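PDB 2CB4: mosquitocidal toxin from Bacillus sphaericus, which probably acts on mosquito larvae as an ADP-ribosyltransferase, moving ADP-ribose from NAD to target proteins through the catalytic domain that makes up this chain. Local coordinates for residues D20-S28 / I156-I164; N92-N100 / T117-S125. The protein carries 1 engineered substitution. One frame throughout, in Å; residues are numbered along the deposited sequence.

How the interactions relate
The two contacts lie side by side in the ADP-ribosyltransferase domain, their centres about 14 Å apart and about 10 and 11 Å from the centre of the chain. Interaction 1 joins an N-terminal loop to residues 156-164, 128 residues further on; interaction 2, between 92-100 and 117-125, is nested within that span. Both reach the same mixed sheet, interaction 1 through strands 150-156 and 162-163, interaction 2 through strand 123-131. They also touch directly: Ser28 OG packs on Ile95 CG1 at 3.4 Å, and Ile156 CD1 on Phe94 CE2 at 3.8 Å. The N-terminal loop and the loop after helix 86-92 thus meet beside one sheet.

Interaction 1 (D20-S28 / I156-I164)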
loop_
_atom_site.group_PDB
_atom_site.type_symbol
_atom_site.label_atom_id
_atom_site.label_comp_id
_atom_site.label_asym_id
_atom_site.label_seq_id
_atom_site.Cartn_x
_atom_site.Cartn_y
_atom_site.Cartn_z
ATOM N N ASP A 20 19.545 3.321 -42.661
ATOM C CA ASP A 20 18.531 2.400 -42.139
ATOM C C ASP A 20 18.818 2.123 -40.651
ATOM O O ASP A 20 19.816 2.603 -40.089
ATOM C CB ASP A 20 18.516 1.095 -42.941
ATOM C CG ASP A 20 19.882 0.469 -43.040
ATOM O OD1 ASP A 20 20.681 0.634 -42.088
ATOM O OD2 ASP A 20 20.170 -0.177 -44.071
ATOM N N ASN A 21 17.945 1.332 -40.032
ATOM C CA ASN A 21 18.063 1.002 -38.624
ATOM C C ASN A 21 18.880 -0.258 -38.319
ATOM O O ASN A 21 18.773 -0.808 -37.244
ATOM C CB ASN A 21 16.682 0.924 -37.988
ATOM C CG ASN A 21 15.906 -0.284 -38.443
ATOM O OD1 ASN A 21 16.343 -1.023 -39.346
ATOM N ND2 ASN A 21 14.753 -0.508 -37.816
ATOM N N THR A 22 19.707 -0.696 -39.257
ATOM C CA THR A 22 20.532 -1.885 -39.058
ATOM C C THR A 22 21.325 -1.853 -37.765
ATOM O O THR A 22 21.484 -2.880 -37.099
ATOM C CB THR A 22 21.512 -2.103 -40.233
ATOM O OG1 THR A 22 20.760 -2.251 -41.436
ATOM C CG2 THR A 22 22.333 -3.348 -40.047
ATOM N N TRP A 23 21.836 -0.677 -37.425
ATOM C CA TRP A 23 22.670 -0.510 -36.237
ATOM C C TRP A 23 22.003 -0.929 -34.918
ATOM O O TRP A 23 22.696 -1.355 -33.965
ATOM C CB TRP A 23 23.246 0.911 -36.161
ATOM C CG TRP A 23 22.204 1.994 -35.970
ATOM C CD1 TRP A 23 21.171 2.283 -36.799
ATOM C CD2 TRP A 23 22.122 2.935 -34.878
ATOM N NE1 TRP A 23 20.429 3.325 -36.283
ATOM C CE2 TRP A 23 20.998 3.745 -35.113
ATOM C CE3 TRP A 23 22.890 3.157 -33.721
ATOM C CZ2 TRP A 23 20.601 4.756 -34.226
ATOM C CZ3 TRP A 23 22.512 4.185 -32.855
ATOM C CH2 TRP A 23 21.383 4.973 -33.121
ATOM N N ILE A 24 20.670 -0.821 -34.876
ATOM C CA ILE A 24 19.886 -1.200 -33.699
ATOM C C ILE A 24 18.919 -2.369 -33.967
ATOM O O ILE A 24 17.979 -2.580 -33.217
ATOM C CB ILE A 24 19.076 -0.023 -33.115
ATOM C CG1 ILE A 24 18.238 0.640 -34.205
ATOM C CG2 ILE A 24 20.001 0.984 -32.445
ATOM C CD1 ILE A 24 17.460 1.842 -33.682
ATOM N N GLN A 25 19.155 -3.131 -35.025
ATOM C CA GLN A 25 18.261 -4.244 -35.334
ATOM C C GLN A 25 18.281 -5.433 -34.349
ATOM O O GLN A 25 17.353 -6.251 -34.347
ATOM C CB GLN A 25 18.493 -4.742 -36.772
ATOM C CG GLN A 25 17.488 -4.166 -37.741
ATOM C CD GLN A 25 17.779 -4.510 -39.188
ATOM O OE1 GLN A 25 18.372 -5.546 -39.498
ATOM N NE2 GLN A 25 17.349 -3.636 -40.096
ATOM N N ALA A 26 19.346 -5.546 -33.545
ATOM C CA ALA A 26 19.473 -6.655 -32.579
ATOM C C ALA A 26 18.712 -6.328 -31.290
ATOM O O ALA A 26 18.558 -7.181 -30.419
ATOM C CB ALA A 26 20.962 -6.930 -32.266
ATOM N N ALA A 27 18.242 -5.087 -31.184
ATOM C CA ALA A 27 17.563 -4.593 -29.997
ATOM C C ALA A 27 16.573 -5.480 -29.282
ATOM O O ALA A 27 15.623 -6.038 -29.875
ATOM C CB ALA A 27 16.962 -3.205 -30.217
ATOM N N SER A 28 16.785 -5.529 -27.979
ATOM C CA SER A 28 15.932 -6.217 -27.031
ATOM C C SER A 28 14.782 -5.219 -26.719
ATOM O O SER A 28 13.626 -5.609 -26.652
ATOM C CB SER A 28 16.717 -6.513 -25.754
ATOM O OG SER A 28 15.978 -7.435 -25.028
ATOM N N ILE A 156 28.341 -14.150 -29.713
ATOM C CA ILE A 156 27.270 -13.442 -30.406
ATOM C C ILE A 156 27.584 -13.101 -31.882
ATOM O O ILE A 156 28.730 -12.780 -32.234
ATOM C CB ILE A 156 27.053 -12.081 -29.632
ATOM C CG1 ILE A 156 26.718 -12.355 -28.156
ATOM C CG2 ILE A 156 26.035 -11.166 -30.327
ATOM C CD1 ILE A 156 27.178 -11.292 -27.209
ATOM N N PHE A 157 26.540 -13.133 -32.711
ATOM C CA PHE A 157 26.582 -12.736 -34.140
ATOM C C PHE A 157 25.268 -12.003 -34.288
ATOM O O PHE A 157 24.218 -12.602 -34.281
ATOM C CB PHE A 157 26.627 -13.934 -35.088
ATOM C CG PHE A 157 27.926 -14.714 -35.012
ATOM C CD1 PHE A 157 29.056 -14.275 -35.710
ATOM C CD2 PHE A 157 28.023 -15.866 -34.225
ATOM C CE1 PHE A 157 30.239 -15.000 -35.654
ATOM C CE2 PHE A 157 29.200 -16.584 -34.168
ATOM C CZ PHE A 157 30.316 -16.148 -34.893
ATOM N N ALA A 158 25.341 -10.684 -34.352
ATOM C CA ALA A 158 24.155 -9.856 -34.394
ATOM C C ALA A 158 24.290 -8.784 -35.475
ATOM O O ALA A 158 25.400 -8.378 -35.842
ATOM C CB ALA A 158 23.996 -9.148 -32.979
ATOM N N PRO A 159 23.160 -8.270 -35.916
ATOM C CA PRO A 159 23.180 -7.198 -36.890
ATOM C C PRO A 159 23.465 -5.903 -36.134
ATOM O O PRO A 159 22.993 -5.706 -35.003
ATOM C CB PRO A 159 21.707 -7.154 -37.389
ATOM C CG PRO A 159 20.889 -7.731 -36.234
ATOM C CD PRO A 159 21.785 -8.818 -35.715
ATOM N N GLY A 160 24.194 -4.994 -36.780
ATOM C CA GLY A 160 24.451 -3.692 -36.197
ATOM C C GLY A 160 25.533 -3.574 -35.158
ATOM O O GLY A 160 26.532 -4.311 -35.145
ATOM N N GLY A 161 25.316 -2.590 -34.294
ATOM C CA GLY A 161 26.236 -2.249 -33.237
ATOM C C GLY A 161 27.081 -1.034 -33.659
ATOM O O GLY A 161 27.377 -0.859 -34.835
ATOM N N ILE A 162 27.463 -0.215 -32.680
ATOM C CA ILE A 162 28.319 0.953 -32.888
ATOM C C ILE A 162 29.751 0.514 -32.677
ATOM O O ILE A 162 30.079 -0.068 -31.647
ATOM C CB ILE A 162 28.025 2.026 -31.846
ATOM C CG1 ILE A 162 26.543 2.386 -31.854
ATOM C CG2 ILE A 162 28.914 3.220 -32.032
ATOM C CD1 ILE A 162 26.154 3.230 -30.613
ATOM N N ASP A 163 30.604 0.772 -33.663
ATOM C CA ASP A 163 32.036 0.437 -33.577
ATOM C C ASP A 163 32.695 1.590 -32.814
ATOM O O ASP A 163 32.983 2.652 -33.373
ATOM C CB ASP A 163 32.625 0.339 -34.978
ATOM C CG ASP A 163 34.075 -0.101 -34.968
ATOM O OD1 ASP A 163 34.817 0.272 -34.031
ATOM O OD2 ASP A 163 34.471 -0.839 -35.891
ATOM N N ILE A 164 32.889 1.399 -31.516
ATOM C CA ILE A 164 33.416 2.439 -30.638
ATOM C C ILE A 164 34.777 3.017 -31.030
ATOM O O ILE A 164 34.963 4.227 -31.091
ATOM C CB ILE A 164 33.399 1.967 -29.135
ATOM C CG1 ILE A 164 31.958 1.662 -28.681
ATOM C CG2 ILE A 164 34.121 2.984 -28.217
ATOM C CD1 ILE A 164 30.989 2.834 -28.815
#
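Trp23 and Gly160 bring the two backbones to their closest approach, with CA atoms 3.6 Å apart. Here the contact is polar and made by main chain: Gly161 N donates to Trp23 O at 2.9 Å, with an angle of 160° at the hydrogen. One residue back, the lack of a side chain at Gly160 lets its CA come against Thr22 O at 3.2 Å, a CA-H...O contact.

Apolar contacts extend on both sides of this crossing. Ala26 CB packs on Ala158 CB at 3.8 Å and also meets the ring of Pro159 at CD. The CG corner of that ring touches Gln25 CB at 3.9 Å, so it is the root of the glutamine that makes contact, while its amide reaches back to Asn21 OD1. At the other end Trp23 CE3 meets Ile162 CG1 at 4.2 Å, the isoleucine lying at the indole edge, near its plane, with the two side chains pointing the same way. Ile24 CG2 sits over the centre of one indole face.

Turns shape the N-terminal segment: it includes a type I turn from Ile24 to Ala27, and Thr22 N donates to OD1 of the poorly ordered Asp20, an Asx turn. The contact ties this N-terminal loop to the sheet of the ADP-ribosyltransferase domain. Arg59 NH1 bonds the carbonyl oxygens of Ala158 and Gly160. Helix 36-44 packs on the indole through Leu39 and Tyr40, and Ser36 OG bonds to Trp23 NE1. Strand 180-184 lies against another part of the contact, Pro184 touching both Ile24 and Ile162 and Phe183 touching Ala158.

Interaction 2 (N92-N100 / T117-S125); sequences NGFIPRVTN and TNSPSIFVS
Pro96 presses its ring onto the backbone of Ile122, CG coming within 3.2 Å of the carbonyl O, and this marks the dense part of the contact. Beside it, Val124 turns its two methyls to different neighbours: CG1 meets Phe94 CB at 3.8 Å, and CG2 rests against Pro96 CA. CG1 stands anti to the backbone N (chi1 166°), which leaves CG2 beside that N for the proline. Val98 continues the packing, with CG2 3.9 Å from Pro120 CB and CG1 near Ile122 CG2. Its backbone N also donates to Ser121 O at 3.0 Å.

Toward the partly exposed Arg97 and the exposed Pro120 the contact becomes wetter and more polar. The arginine chain, bent at chi3, lays its guanidinium across Pro120, whose CA and CG lie over one face. At the edge of the same group, NH1 donates to Asn118 O at 2.8 Å; the acceptor is only 7° out of the guanidinium plane, but the bond is bent, 133° at the hydrogen. A water accepts from NH2 and donates to Asn118 O. Another water accepts from Arg97 N and lies 2.7 Å from Phe123 O, bridging the two segments.

An ST turn from Ser121 OG to Phe123 N shapes the chain as it enters strand 123-131. The chemistry implies a divided interface: aliphatic packing seats the loop after helix 86-92 on the start of this strand of the ADP-ribosyltransferase domain, while one backbone carbonyl and a water grip the edge of the guanidinium, with Pro120 over one face.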
loop_
_atom_site.group_PDB
_atom_site.type_symbol
_atom_site.label_atom_id
_atom_site.label_comp_id
_atom_site.label_asym_id
_atom_site.label_seq_id
_atom_site.Cartn_x
_atom_site.Cartn_y
_atom_site.Cartn_z
ATOM N N ASN A 92 16.136 -14.587 -22.322
ATOM C CA ASN A 92 15.863 -13.157 -22.402
ATOM C C ASN A 92 16.791 -12.300 -23.256
ATOM O O ASN A 92 16.459 -11.172 -23.549
ATOM C CB ASN A 92 15.927 -12.579 -20.962
ATOM C CG ASN A 92 14.892 -13.172 -20.054
ATOM O OD1 ASN A 92 13.702 -13.111 -20.335
ATOM N ND2 ASN A 92 15.338 -13.782 -18.973
ATOM N N GLY A 93 17.973 -12.820 -23.576
ATOM C CA GLY A 93 18.981 -12.096 -24.318
ATOM C C GLY A 93 19.685 -11.134 -23.361
ATOM O O GLY A 93 19.634 -11.284 -22.132
ATOM N N PHE A 94 20.326 -10.126 -23.922
ATOM C CA PHE A 94 20.979 -9.112 -23.101
ATOM C C PHE A 94 20.124 -7.862 -23.110
ATOM O O PHE A 94 20.104 -7.116 -24.089
ATOM C CB PHE A 94 22.373 -8.819 -23.615
ATOM C CG PHE A 94 23.320 -9.971 -23.438
ATOM C CD1 PHE A 94 23.686 -10.397 -22.151
ATOM C CD2 PHE A 94 23.829 -10.654 -24.549
ATOM C CE1 PHE A 94 24.571 -11.471 -21.984
ATOM C CE2 PHE A 94 24.699 -11.735 -24.385
ATOM C CZ PHE A 94 25.075 -12.141 -23.094
ATOM N N ILE A 95 19.391 -7.671 -22.020
ATOM C CA ILE A 95 18.512 -6.520 -21.834
ATOM C C ILE A 95 19.344 -5.475 -21.090
ATOM O O ILE A 95 20.110 -5.815 -20.187
ATOM C CB ILE A 95 17.249 -6.935 -21.013
ATOM C CG1 ILE A 95 16.478 -8.047 -21.765
ATOM C CG2 ILE A 95 16.336 -5.723 -20.727
ATOM C CD1 ILE A 95 15.307 -8.638 -20.922
ATOM N N PRO A 96 19.252 -4.215 -21.511
ATOM C CA PRO A 96 20.063 -3.161 -20.885
ATOM C C PRO A 96 19.636 -2.835 -19.449
ATOM O O PRO A 96 18.521 -3.152 -19.033
ATOM C CB PRO A 96 19.819 -1.935 -21.797
ATOM C CG PRO A 96 19.166 -2.441 -22.993
ATOM C CD PRO A 96 18.468 -3.704 -22.651
ATOM N N ARG A 97 20.521 -2.173 -18.703
ATOM C CA ARG A 97 20.196 -1.774 -17.338
ATOM C C ARG A 97 19.016 -0.805 -17.267
ATOM O O ARG A 97 18.268 -0.841 -16.303
ATOM C CB ARG A 97 21.415 -1.237 -16.613
ATOM C CG ARG A 97 22.428 -2.336 -16.388
ATOM C CD ARG A 97 23.762 -1.766 -15.974
ATOM N NE ARG A 97 23.692 -1.220 -14.634
ATOM C CZ ARG A 97 24.542 -0.323 -14.149
ATOM N NH1 ARG A 97 25.557 0.143 -14.883
ATOM N NH2 ARG A 97 24.389 0.101 -12.919
ATOM N N VAL A 98 18.835 0.035 -18.292
ATOM C CA VAL A 98 17.692 0.955 -18.366
ATOM C C VAL A 98 16.759 0.397 -19.465
ATOM O O VAL A 98 17.177 0.155 -20.592
ATOM C CB VAL A 98 18.132 2.397 -18.698
ATOM C CG1 VAL A 98 16.922 3.288 -18.975
ATOM C CG2 VAL A 98 18.973 2.969 -17.572
ATOM N N THR A 99 15.503 0.145 -19.108
ATOM C CA THR A 99 14.532 -0.445 -20.030
ATOM C C THR A 99 13.289 0.420 -20.338
ATOM O O THR A 99 12.462 0.062 -21.177
ATOM C CB THR A 99 14.052 -1.839 -19.493
ATOM O OG1 THR A 99 13.403 -1.665 -18.227
ATOM C CG2 THR A 99 15.248 -2.804 -19.307
ATOM N N ASN A 100 13.145 1.545 -19.667
ATOM C CA ASN A 100 11.971 2.396 -19.884
ATOM C C ASN A 100 12.189 3.488 -20.930
ATOM O O ASN A 100 13.303 3.990 -21.085
ATOM C CB ASN A 100 11.513 3.023 -18.560
ATOM C CG ASN A 100 12.506 4.054 -18.030
ATOM O OD1 ASN A 100 13.624 3.710 -17.642
ATOM N ND2 ASN A 100 12.114 5.327 -18.059
ATOM N N THR A 117 32.209 5.794 -17.460
ATOM C CA THR A 117 31.839 5.603 -16.069
ATOM C C THR A 117 31.026 4.360 -15.745
ATOM O O THR A 117 30.914 3.986 -14.562
ATOM C CB THR A 117 30.991 6.815 -15.575
ATOM O OG1 THR A 117 29.656 6.678 -16.061
ATOM C CG2 THR A 117 31.554 8.144 -16.057
ATOM N N ASN A 118 30.413 3.758 -16.771
ATOM C CA ASN A 118 29.555 2.591 -16.585
ATOM C C ASN A 118 28.219 2.909 -15.935
ATOM O O ASN A 118 27.609 2.051 -15.315
ATOM C CB ASN A 118 30.240 1.464 -15.814
ATOM C CG ASN A 118 29.704 0.069 -16.208
ATOM O OD1 ASN A 118 29.217 -0.144 -17.338
ATOM N ND2 ASN A 118 29.806 -0.863 -15.285
ATOM N N SER A 119 27.763 4.137 -16.095
ATOM C CA SER A 119 26.475 4.573 -15.565
ATOM C C SER A 119 25.366 3.768 -16.288
ATOM O O SER A 119 25.555 3.325 -17.412
ATOM C CB SER A 119 26.324 6.081 -15.864
ATOM O OG SER A 119 26.700 6.379 -17.218
ATOM N N PRO A 120 24.222 3.575 -15.645
ATOM C CA PRO A 120 23.110 2.811 -16.249
ATOM C C PRO A 120 22.622 3.460 -17.530
ATOM O O PRO A 120 22.422 4.681 -17.589
ATOM C CB PRO A 120 21.998 2.875 -15.191
ATOM C CG PRO A 120 22.689 3.278 -13.937
ATOM C CD PRO A 120 23.903 4.056 -14.290
ATOM N N SER A 121 22.396 2.638 -18.551
ATOM C CA SER A 121 21.955 3.173 -19.820
ATOM C C SER A 121 21.239 2.108 -20.611
ATOM O O SER A 121 21.046 0.993 -20.132
ATOM C CB SER A 121 23.180 3.655 -20.601
ATOM O OG SER A 121 23.960 2.564 -21.041
ATOM N N ILE A 122 20.845 2.464 -21.829
ATOM C CA ILE A 122 20.173 1.556 -22.751
ATOM C C ILE A 122 21.194 0.744 -23.573
ATOM O O ILE A 122 20.812 -0.052 -24.430
ATOM C CB ILE A 122 19.278 2.342 -23.748
ATOM C CG1 ILE A 122 20.109 3.328 -24.589
ATOM C CG2 ILE A 122 18.128 3.049 -23.032
ATOM C CD1 ILE A 122 19.461 3.670 -25.965
ATOM N N PHE A 123 22.484 0.954 -23.322
ATOM C CA PHE A 123 23.531 0.252 -24.068
ATOM C C PHE A 123 24.006 -1.063 -23.446
ATOM O O PHE A 123 24.143 -1.198 -22.222
ATOM C CB PHE A 123 24.786 1.155 -24.255
ATOM C CG PHE A 123 24.478 2.532 -24.788
ATOM C CD1 PHE A 123 24.117 2.715 -26.123
ATOM C CD2 PHE A 123 24.541 3.655 -23.948
ATOM C CE1 PHE A 123 23.791 3.997 -26.593
ATOM C CE2 PHE A 123 24.224 4.924 -24.413
ATOM C CZ PHE A 123 23.848 5.095 -25.739
ATOM N N VAL A 124 24.345 -2.018 -24.319
ATOM C CA VAL A 124 24.897 -3.286 -23.866
ATOM C C VAL A 124 26.231 -3.465 -24.572
ATOM O O VAL A 124 26.329 -3.287 -25.733
ATOM C CB VAL A 124 23.919 -4.496 -24.162
ATOM C CG1 VAL A 124 24.632 -5.842 -24.017
ATOM C CG2 VAL A 124 22.738 -4.417 -23.267
ATOM N N SER A 125 27.281 -3.777 -23.866
ATOM C CA SER A 125 28.549 -3.936 -24.560
ATOM C C SER A 125 28.880 -5.349 -24.964
ATOM O O SER A 125 28.449 -6.306 -24.353
ATOM C CB SER A 125 29.704 -3.439 -23.662
ATOM O OG SER A 125 29.689 -2.030 -23.673
HETATM O O HOH W 1 23.244 -2.129 -19.806
HETATM O O HOH W 2 26.612 2.069 -12.230
#